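Local coordinates for cation-transporting ATPase, E1-E2 family protein (Streptococcus pneumoniae, PDB 4F2F) that probably exports copper(I) from the cell as a P-type ATPase, the cupredoxin-fold domain described here binding copper(I) ions, at residues I40-A45 and K52-E57; L62-I65 and E70-I73. All blocks are in the same frame, centred on the assembly; numbering follows the deposited sequence.

Contact 1: I40-A45 and K52-E57; sequences ITFHRA and KEILFE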
# COMPACT_ATOMS: atom_id res chain seq x y z
N ILE A 40 5.38 0.53 3.61
CA ILE A 40 4.89 -0.01 2.35
C ILE A 40 5.56 0.73 1.21
O ILE A 40 5.29 1.90 0.96
CB ILE A 40 3.37 0.14 2.24
CG1 ILE A 40 2.69 -0.40 3.50
CG2 ILE A 40 2.85 -0.58 1.00
CD1 ILE A 40 1.20 -0.13 3.55
N THR A 41 6.46 0.03 0.52
CA THR A 41 7.23 0.63 -0.55
C THR A 41 6.55 0.44 -1.90
O THR A 41 6.35 -0.68 -2.36
CB THR A 41 8.65 0.05 -0.61
OG1 THR A 41 9.33 0.36 0.61
CG2 THR A 41 9.44 0.63 -1.78
N PHE A 42 6.17 1.56 -2.51
CA PHE A 42 5.57 1.56 -3.84
C PHE A 42 6.62 1.88 -4.89
O PHE A 42 7.40 2.82 -4.74
CB PHE A 42 4.46 2.61 -3.91
CG PHE A 42 3.19 2.21 -3.22
CD1 PHE A 42 3.05 2.33 -1.85
CD2 PHE A 42 2.11 1.73 -3.96
CE1 PHE A 42 1.87 1.97 -1.22
CE2 PHE A 42 0.93 1.37 -3.33
CZ PHE A 42 0.81 1.49 -1.96
N HIS A 43 6.63 1.11 -5.97
CA HIS A 43 7.47 1.43 -7.12
C HIS A 43 6.59 1.75 -8.32
O HIS A 43 5.81 0.91 -8.76
CB HIS A 43 8.41 0.28 -7.46
CG HIS A 43 9.21 0.50 -8.71
ND1 HIS A 43 9.24 -0.40 -9.75
CD2 HIS A 43 10.00 1.53 -9.09
CE1 HIS A 43 10.02 0.06 -10.71
NE2 HIS A 43 10.49 1.23 -10.33
N ARG A 44 6.71 2.97 -8.84
CA ARG A 44 5.93 3.35 -10.02
C ARG A 44 6.65 2.92 -11.30
O ARG A 44 7.60 3.56 -11.73
CB ARG A 44 5.67 4.85 -10.04
CG ARG A 44 4.87 5.30 -11.25
CD ARG A 44 4.56 6.78 -11.21
NE ARG A 44 4.10 7.25 -12.51
CZ ARG A 44 3.95 8.53 -12.84
NH1 ARG A 44 4.21 9.48 -11.96
NH2 ARG A 44 3.55 8.85 -14.06
N ALA A 45 6.16 1.83 -11.90
CA ALA A 45 6.80 1.25 -13.07
C ALA A 45 6.07 1.59 -14.37
O ALA A 45 6.24 0.91 -15.38
CB ALA A 45 6.91 -0.25 -12.91
N LYS A 52 0.38 8.73 -10.52
CA LYS A 52 1.32 9.75 -10.04
C LYS A 52 1.18 10.05 -8.55
O LYS A 52 2.02 10.75 -7.98
CB LYS A 52 1.18 11.05 -10.85
CG LYS A 52 -0.04 11.89 -10.51
CD LYS A 52 -0.04 13.20 -11.30
CE LYS A 52 -1.11 14.14 -10.80
NZ LYS A 52 -1.10 15.43 -11.54
N GLU A 53 0.14 9.51 -7.92
CA GLU A 53 -0.08 9.71 -6.49
C GLU A 53 -0.52 8.43 -5.81
O GLU A 53 -1.11 7.55 -6.43
CB GLU A 53 -1.09 10.84 -6.25
CG GLU A 53 -0.55 12.23 -6.55
CD GLU A 53 -1.64 13.24 -6.85
OE1 GLU A 53 -2.83 12.89 -6.76
OE2 GLU A 53 -1.29 14.39 -7.19
N ILE A 54 -0.22 8.34 -4.51
CA ILE A 54 -0.61 7.21 -3.68
C ILE A 54 -1.51 7.73 -2.57
O ILE A 54 -1.15 8.65 -1.84
CB ILE A 54 0.62 6.54 -3.04
CG1 ILE A 54 1.63 6.14 -4.12
CG2 ILE A 54 0.20 5.33 -2.20
CD1 ILE A 54 3.01 5.84 -3.57
N LEU A 55 -2.69 7.13 -2.43
CA LEU A 55 -3.68 7.61 -1.47
C LEU A 55 -4.04 6.56 -0.43
O LEU A 55 -4.51 5.47 -0.76
CB LEU A 55 -4.95 8.07 -2.20
CG LEU A 55 -6.14 8.51 -1.34
CD1 LEU A 55 -5.79 9.73 -0.50
CD2 LEU A 55 -7.36 8.78 -2.20
N PHE A 56 -3.80 6.90 0.83
CA PHE A 56 -4.31 6.13 1.97
C PHE A 56 -5.22 7.07 2.76
O PHE A 56 -4.79 7.67 3.75
CB PHE A 56 -3.15 5.64 2.85
CG PHE A 56 -2.44 4.42 2.31
CD1 PHE A 56 -2.54 3.20 2.96
CD2 PHE A 56 -1.65 4.50 1.17
CE1 PHE A 56 -1.88 2.08 2.49
CE2 PHE A 56 -0.98 3.38 0.69
CZ PHE A 56 -1.10 2.17 1.35
N GLU A 57 -6.46 7.18 2.32
CA GLU A 57 -7.38 8.20 2.83
C GLU A 57 -7.57 8.14 4.34
O GLU A 57 -7.62 9.17 5.01
CB GLU A 57 -8.74 8.08 2.13
CG GLU A 57 -9.69 9.24 2.38
CD GLU A 57 -9.56 10.34 1.35
OE1 GLU A 57 -9.90 10.10 0.17
OE2 GLU A 57 -9.10 11.45 1.71
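Phe42 and Ile54 face each other across the interior of the cupredoxin sandwich, and the methyl CG2 of Ile54 sits over one face of the Phe42 ring, 3.9 Å from the ring centroid and 14° off the normal, a CH-pi contact. The other branch of Ile54 reaches further back along the same side chain: CD1 lies 3.6 Å from Phe42 CB. Ile54 CG1 is anti to the carbonyl carbon (chi1 -55°), which carries CD1 to the root of Phe42 and leaves CG2, anti to the backbone N, over its ring.

Phe56 comes to Phe42 from the opposite direction. The two rings meet rim to rim with planes at 83°, Phe42 CE1 standing 3.7 Å from Phe56 CE2 near the plane of the Phe56 ring; neither ring lies over the other. Ile40 extends the row, its CD1 approaching Phe56 CZ obliquely at 3.9 Å. Phe85, Tyr96 and Phe75 also meet the Phe56 ring, which ties this row to a larger aromatic core.

Towards the copper-binding end the chemistry changes. Arg44 reaches out fully extended and lies alongside Lys52, with Lys52 CA over one face of its guanidinium, 3.5 Å from Arg44 NH1. That group is anchored by Ile65 O, Thr46 O and Asn49 OD1. The strands therefore face each other through side chains, except where the Arg44 guanidinium lies against the Lys52 backbone: an apolar interlayer held by dispersion, closed at one end by a buried guanidinium whose N-H groups bond to neutral carbonyl and amide oxygens, which would be expected to solvate its charge.

Contact 2: L62-I65 and E70-I73; sequences LEPI and EKVI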
# COMPACT_ATOMS: atom_id res chain seq x y z
N LEU A 62 -1.42 11.25 1.32
CA LEU A 62 -1.48 11.48 -0.12
C LEU A 62 -0.09 11.87 -0.58
O LEU A 62 0.40 12.96 -0.27
CB LEU A 62 -2.49 12.58 -0.45
CG LEU A 62 -2.63 12.92 -1.94
CD1 LEU A 62 -2.97 11.67 -2.74
CD2 LEU A 62 -3.67 14.02 -2.17
N GLU A 63 0.57 10.97 -1.31
CA GLU A 63 1.97 11.14 -1.63
C GLU A 63 2.21 11.07 -3.13
O GLU A 63 1.75 10.14 -3.79
CB GLU A 63 2.79 10.05 -0.93
CG GLU A 63 4.30 10.17 -1.12
CD GLU A 63 4.88 11.35 -0.38
OE1 GLU A 63 5.96 11.83 -0.77
OE2 GLU A 63 4.26 11.80 0.61
N PRO A 64 2.93 12.06 -3.68
CA PRO A 64 3.29 11.98 -5.10
C PRO A 64 4.37 10.93 -5.32
O PRO A 64 5.16 10.64 -4.41
CB PRO A 64 3.84 13.37 -5.40
CG PRO A 64 4.39 13.84 -4.09
CD PRO A 64 3.48 13.26 -3.03
N ILE A 65 4.41 10.35 -6.52
CA ILE A 65 5.46 9.41 -6.87
C ILE A 65 5.79 9.54 -8.35
O ILE A 65 4.90 9.48 -9.20
CB ILE A 65 5.09 7.96 -6.48
CG1 ILE A 65 6.25 7.00 -6.78
CG2 ILE A 65 3.80 7.51 -7.16
CD1 ILE A 65 6.02 5.58 -6.29
N GLU A 70 10.63 5.14 -6.19
CA GLU A 70 10.08 4.36 -5.09
C GLU A 70 9.79 5.27 -3.92
O GLU A 70 10.63 6.08 -3.52
CB GLU A 70 11.06 3.26 -4.67
CG GLU A 70 11.12 2.06 -5.60
CD GLU A 70 11.89 0.91 -4.99
OE1 GLU A 70 12.54 1.12 -3.94
OE2 GLU A 70 11.85 -0.21 -5.55
N LYS A 71 8.58 5.16 -3.37
CA LYS A 71 8.18 5.95 -2.21
C LYS A 71 7.76 5.02 -1.09
O LYS A 71 7.01 4.07 -1.31
CB LYS A 71 7.02 6.89 -2.57
CG LYS A 71 7.41 8.21 -3.24
CD LYS A 71 8.03 9.17 -2.23
CE LYS A 71 8.43 10.50 -2.88
NZ LYS A 71 7.28 11.40 -3.15
N VAL A 72 8.26 5.27 0.12
CA VAL A 72 7.88 4.47 1.28
C VAL A 72 6.72 5.15 2.02
O VAL A 72 6.87 6.26 2.51
CB VAL A 72 9.06 4.28 2.25
CG1 VAL A 72 8.63 3.42 3.44
CG2 VAL A 72 10.24 3.65 1.53
N ILE A 73 5.59 4.46 2.08
CA ILE A 73 4.45 4.95 2.84
C ILE A 73 4.53 4.40 4.26
O ILE A 73 4.53 3.19 4.46
CB ILE A 73 3.12 4.53 2.20
CG1 ILE A 73 3.04 5.03 0.76
CG2 ILE A 73 1.94 5.04 3.02
CD1 ILE A 73 3.05 6.54 0.62
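Lys71 NZ donates to two oxygens of the facing strand at once, Pro64 O at 2.6 Å and the carboxylate oxygen OE1 of Glu63 at 2.8 Å. The second bond belongs to a salt bridge and uses the anti lone pair of OE1, the one turned away from the other carboxylate oxygen. Towards Pro64 the approach is less regular: the angle at the carbonyl oxygen is 144°, and the ammonium stands 35° out of the carbonyl plane.

Bends in both chains bring the charges together. Lys71 folds at chi2 (-74°) and again at its last torsion, while Glu63 CG is anti to the backbone N and the chain then turns at chi2, and the two side chains meet nearly perpendicular. The lysine chain lies against Pro64 O on its way, with CG 3.5 Å from that Pro64 oxygen. Pro64 CG borders the ammonium, 3.9 Å from Lys71 NZ.

Farther in, Ile65 and Lys71 run past one another head to tail, and Ile65 CG1 meets Lys71 CG at 3.9 Å. At the other end of the contact, Ile73 CD1 touches Glu63 CB at 3.8 Å, and both isoleucines also pack on Ile54 in the interior.

The two strands run antiparallel but are not paired by backbone hydrogen bonds: Glu63 and Ile65 bond to Ile54 and Lys52, whereas Lys71 and Ile73 bond to Phe42 and Ile40. The contact thus bridges neighbouring margins of the sandwich, with one side chain reaching both a side chain and the main chain of the other strand. Its single ammonium joins a carboxylate and a main-chain carbonyl over an apolar floor, and the nearby carboxylate would be expected to favour the charged form of the lysine.

Overall arrangement
Both contacts join the same two layers of the cupredoxin fold, their centres about 5 Å apart. Contact 1 runs through the interior, where five of six touching residues are buried and the chemistry is almost wholly apolar; contact 2 lies at the margin, partly buried, and depends on a charged pair. Backbone pairing couples them: strand 53-56 bonds to strand 61-64, with Ile54 N near Glu63 O, and strand 38-44 bonds to strand 70-75, with Ile40 O near Ile73 N. Ile65 connects them further, its CD1 packing against Phe42 O. The core contact thus continues outward, strand by strand, into the polar one.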